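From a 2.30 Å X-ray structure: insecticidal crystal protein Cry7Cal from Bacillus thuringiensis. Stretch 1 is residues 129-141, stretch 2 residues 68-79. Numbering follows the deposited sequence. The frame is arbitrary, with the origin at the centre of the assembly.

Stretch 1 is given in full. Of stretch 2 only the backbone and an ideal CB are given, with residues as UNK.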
# COMPACT_ATOMS: atom_id res chain seq x y z
N PRO A 129 -6.20 22.23 10.68
CA PRO A 129 -4.92 22.78 11.16
C PRO A 129 -4.49 22.26 12.52
O PRO A 129 -3.29 22.18 12.78
CB PRO A 129 -5.18 24.30 11.19
CG PRO A 129 -6.20 24.52 10.16
CD PRO A 129 -7.11 23.30 10.22
N SER A 130 -5.43 21.90 13.40
CA SER A 130 -5.05 21.33 14.69
C SER A 130 -4.34 19.98 14.55
O SER A 130 -3.70 19.52 15.51
CB SER A 130 -6.28 21.15 15.58
OG SER A 130 -6.98 22.38 15.74
N PHE A 131 -4.43 19.33 13.39
CA PHE A 131 -3.80 18.03 13.18
C PHE A 131 -2.43 18.16 12.53
O PHE A 131 -1.82 17.14 12.18
CB PHE A 131 -4.71 17.11 12.36
CG PHE A 131 -6.14 17.02 12.89
CD1 PHE A 131 -6.39 16.92 14.26
CD2 PHE A 131 -7.21 17.06 12.02
CE1 PHE A 131 -7.67 16.85 14.73
CE2 PHE A 131 -8.50 17.00 12.50
CZ PHE A 131 -8.73 16.89 13.85
N ARG A 132 -1.95 19.38 12.35
CA ARG A 132 -0.61 19.68 11.83
C ARG A 132 0.02 20.83 12.60
O ARG A 132 0.77 21.63 12.03
CB ARG A 132 -0.65 19.99 10.32
CG ARG A 132 -1.68 21.03 9.91
CD ARG A 132 -1.24 21.72 8.63
NE ARG A 132 -2.27 22.55 8.01
CZ ARG A 132 -2.48 23.85 8.27
NH1 ARG A 132 -1.74 24.50 9.17
NH2 ARG A 132 -3.44 24.50 7.63
N SER A 133 -0.29 20.92 13.89
CA SER A 133 0.33 21.87 14.82
C SER A 133 1.83 21.99 14.60
O SER A 133 2.54 20.99 14.55
CB SER A 133 0.05 21.41 16.25
OG SER A 133 -0.59 22.43 17.00
N VAL A 134 2.30 23.24 14.47
CA VAL A 134 3.71 23.50 14.21
C VAL A 134 4.55 22.85 15.29
O VAL A 134 4.27 23.01 16.48
CB VAL A 134 3.98 25.01 14.16
CG1 VAL A 134 5.32 25.28 13.50
CG2 VAL A 134 2.87 25.70 13.44
N GLY A 135 5.59 22.13 14.87
CA GLY A 135 6.42 21.39 15.79
C GLY A 135 5.98 19.96 16.05
O GLY A 135 6.77 19.18 16.62
N PHE A 136 4.77 19.58 15.64
CA PHE A 136 4.21 18.27 15.92
C PHE A 136 3.61 17.59 14.70
O PHE A 136 2.91 16.58 14.85
CB PHE A 136 3.16 18.38 17.03
CG PHE A 136 3.69 18.98 18.29
CD1 PHE A 136 4.26 18.18 19.27
CD2 PHE A 136 3.65 20.36 18.49
CE1 PHE A 136 4.77 18.72 20.42
CE2 PHE A 136 4.16 20.93 19.64
CZ PHE A 136 4.72 20.11 20.61
N GLU A 137 3.88 18.11 13.49
CA GLU A 137 3.27 17.56 12.28
C GLU A 137 3.60 16.09 12.11
O GLU A 137 2.76 15.31 11.65
CB GLU A 137 3.72 18.36 11.06
CG GLU A 137 3.45 19.84 11.15
CD GLU A 137 4.62 20.62 11.72
OE1 GLU A 137 5.27 20.15 12.69
OE2 GLU A 137 4.90 21.70 11.16
N GLY A 138 4.82 15.70 12.46
CA GLY A 138 5.22 14.31 12.45
C GLY A 138 4.35 13.40 13.31
O GLY A 138 3.63 12.54 12.79
N PRO A 139 4.39 13.55 14.63
CA PRO A 139 3.64 12.61 15.48
C PRO A 139 2.14 12.65 15.25
O PRO A 139 1.45 11.69 15.61
CB PRO A 139 4.02 13.04 16.91
CG PRO A 139 4.48 14.44 16.77
CD PRO A 139 5.16 14.52 15.44
N LEU A 140 1.62 13.71 14.63
CA LEU A 140 0.21 13.87 14.32
C LEU A 140 -0.17 13.35 12.94
O LEU A 140 -1.32 13.53 12.52
CB LEU A 140 -0.20 15.35 14.39
CG LEU A 140 -0.30 16.01 15.75
CD1 LEU A 140 -0.61 17.51 15.61
CD2 LEU A 140 -1.35 15.30 16.57
N LEU A 141 0.77 12.74 12.21
CA LEU A 141 0.55 12.50 10.78
C LEU A 141 -0.64 11.58 10.53
O LEU A 141 -1.47 11.86 9.65
CB LEU A 141 1.81 11.94 10.14
CG LEU A 141 1.75 11.79 8.63
CD1 LEU A 141 1.27 13.11 7.95
CD2 LEU A 141 3.12 11.38 8.11
N UNK A 68 9.91 8.93 17.76
CA UNK A 68 10.61 9.39 18.95
C UNK A 68 10.43 10.90 19.13
O UNK A 68 11.40 11.67 19.17
CB UNK A 68 12.10 9.04 18.86
N UNK A 69 9.17 11.32 19.20
CA UNK A 69 8.84 12.70 19.55
C UNK A 69 7.47 12.71 20.18
O UNK A 69 6.49 12.25 19.57
CB UNK A 69 8.89 13.62 18.33
N UNK A 70 7.38 13.22 21.40
CA UNK A 70 6.09 13.26 22.07
C UNK A 70 5.34 14.51 21.64
O UNK A 70 5.90 15.43 21.06
CB UNK A 70 6.26 13.22 23.59
N UNK A 71 4.04 14.51 21.90
CA UNK A 71 3.17 15.66 21.68
C UNK A 71 2.85 16.27 23.04
O UNK A 71 2.59 15.55 24.01
CB UNK A 71 1.89 15.26 20.93
N UNK A 72 2.87 17.61 23.11
CA UNK A 72 2.52 18.30 24.34
C UNK A 72 1.02 18.16 24.62
O UNK A 72 0.20 18.17 23.70
CB UNK A 72 2.92 19.78 24.26
N UNK A 73 0.67 18.02 25.90
CA UNK A 73 -0.73 17.80 26.26
C UNK A 73 -1.63 18.92 25.74
O UNK A 73 -2.81 18.68 25.47
CB UNK A 73 -0.87 17.68 27.78
N UNK A 74 -1.10 20.13 25.55
CA UNK A 74 -1.95 21.20 25.04
C UNK A 74 -2.41 20.90 23.62
O UNK A 74 -3.54 21.22 23.24
CB UNK A 74 -1.21 22.54 25.08
N UNK A 75 -1.54 20.28 22.82
CA UNK A 75 -1.86 20.00 21.43
C UNK A 75 -2.66 18.71 21.30
O UNK A 75 -3.61 18.64 20.52
CB UNK A 75 -0.58 19.91 20.60
N UNK A 76 -2.29 17.67 22.07
CA UNK A 76 -3.10 16.46 22.11
C UNK A 76 -4.54 16.80 22.46
O UNK A 76 -5.48 16.44 21.75
CB UNK A 76 -2.53 15.46 23.12
N UNK A 77 -4.72 17.51 23.58
CA UNK A 77 -6.05 17.80 24.09
C UNK A 77 -6.87 18.60 23.09
O UNK A 77 -8.09 18.43 23.00
CB UNK A 77 -5.95 18.56 25.42
N UNK A 78 -6.22 19.48 22.33
CA UNK A 78 -6.96 20.25 21.34
C UNK A 78 -7.32 19.39 20.14
O UNK A 78 -8.45 19.46 19.65
CB UNK A 78 -6.15 21.47 20.89
N UNK A 79 -6.39 18.54 19.68
CA UNK A 79 -6.71 17.65 18.57
C UNK A 79 -7.88 16.75 18.92
O UNK A 79 -8.86 16.67 18.17
CB UNK A 79 -5.49 16.81 18.19

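Position 68 has positive phi, about 59°, and its ideal CB finds nothing of stretch 1 nearby. Such a backbone favours glycine or asparagine, and the deposited residue is Asn68, the first residue after a helix to leave helical angles, which takes no part in the contact.

At position 69 the backbone is extended and CA-to-CB points toward stretch 1, with the ideal CB 4.7 Å from Pro139 CG. Beyond it lie the carbonyl of Gly135 and the ring of Phe136, so a short apolar residue could rest on the proline, while a longer one carrying a donor could reach the carbonyl. Gln69 is the deposited residue. Its NE2 gives a weak hydrogen bond to Gly135 O at 3.3 Å and a better one to its own neighbour's carbonyl, the O of residue 70, at 2.9 Å. The same NE2 lies 3.2 Å from Phe136 CD1, and OE1 packs against Pro139 CD at 3.4 Å.

Position 70 points away into space free of stretch 1, where almost any polar residue would serve. It is Glu70, whose backbone does the work: its O meets the edge of the Phe136 ring, 3.5 Å from CE1.

Position 71 sends its CB sideways, yet the ideal CB is 4.1 Å from Phe136 CD1, with Pro139 and Leu140 a little farther off. Three apolar neighbours call for a branched or extended aliphatic chain; valine, leucine or isoleucine would all be reasonable. Ile71 fills the site in rotamer m, t. Its CG2 lies 3.8 Å from Phe136 CD1, its CG1 3.6 Å from Pro139 CB and its CD1 3.7 Å from Leu140 CD2, so each carbon beyond CB has a partner.

Position 72 precedes a helix, where serine, threonine, aspartate or asparagine is common, and its ideal CB is 4.1 Å from Phe136 CZ. Thr72 is found, but its side chain makes no capping bond; OG1 instead sits 3.5 Å from Phe136 CZ.

Positions 73 and 74 lie out of reach of stretch 1, so any soluble, helix-compatible residue would serve, with acidic ones welcome at a helix start; they are Glu73 and Ala74.

Position 75 points toward stretch 1, with Ser133 OG 4.4 Å and Phe136 CD2 4.7 Å from the ideal CB. A medium aliphatic residue fits. Val75 puts CG2 3.5 Å from Ser133 OG and CG1 4.1 Å from Leu140 CD1, while water 1 joins its O to Ser130 O.

Positions 76 and 77 point away and lie out of reach, respectively; stretch 1 places little demand on them, and many helix-compatible residues would do. They are Val76 and Ser77.

From position 78 the CB leaves sideways, 5.3 Å from Ser130 OG, so a long flexible chain can return to it. Lys78, all t, brings CE to 3.6 Å from that OG, and water 2 bridges NZ to the hydroxyl.

Position 79 has its ideal CB 4.0 Å from Phe131 CD1 and 4.2 Å from Ser130 O, which favours a small side chain. Ala79 fits, and its O meets the edge of the Phe131 ring, 3.6 Å from CE1.

Stretch 2 68-79: NQEITEAVVSKA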
# COMPACT_ATOMS: atom_id res chain seq x y z
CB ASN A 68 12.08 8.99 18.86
CG ASN A 68 12.80 9.15 20.17
OD1 ASN A 68 12.20 9.05 21.24
ND2 ASN A 68 14.10 9.41 20.10
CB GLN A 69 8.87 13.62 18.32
CG GLN A 69 8.89 15.10 18.70
CD GLN A 69 7.89 15.94 17.92
OE1 GLN A 69 7.93 16.01 16.68
NE2 GLN A 69 6.99 16.60 18.63
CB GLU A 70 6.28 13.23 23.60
CG GLU A 70 5.18 12.47 24.37
CD GLU A 70 5.35 10.94 24.32
OE1 GLU A 70 4.32 10.22 24.37
OE2 GLU A 70 6.51 10.47 24.21
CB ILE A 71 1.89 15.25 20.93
CG1 ILE A 71 2.23 14.43 19.68
CG2 ILE A 71 1.09 16.48 20.51
CD1 ILE A 71 1.04 13.77 19.02
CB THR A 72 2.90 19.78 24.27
OG1 THR A 72 2.27 20.40 23.13
CG2 THR A 72 4.40 19.92 24.17
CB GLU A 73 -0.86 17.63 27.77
CG GLU A 73 -1.35 18.87 28.53
CD GLU A 73 -1.45 18.65 30.04
OE1 GLU A 73 -1.64 19.64 30.78
OE2 GLU A 73 -1.34 17.48 30.49
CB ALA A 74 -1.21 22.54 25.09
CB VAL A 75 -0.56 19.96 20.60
CG1 VAL A 75 -0.76 19.17 19.34
CG2 VAL A 75 -0.12 21.37 20.27
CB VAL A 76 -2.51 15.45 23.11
CG1 VAL A 76 -3.52 14.34 23.41
CG2 VAL A 76 -1.25 14.85 22.58
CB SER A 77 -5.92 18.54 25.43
OG SER A 77 -6.99 19.44 25.64
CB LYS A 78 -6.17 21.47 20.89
CG LYS A 78 -6.95 22.27 19.86
CD LYS A 78 -6.26 23.57 19.49
CE LYS A 78 -7.22 24.47 18.71
NZ LYS A 78 -6.48 25.52 17.94
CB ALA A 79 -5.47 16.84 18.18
O HOH W 1 -3.72 20.36 18.23
O HOH W 2 -4.51 24.33 16.69
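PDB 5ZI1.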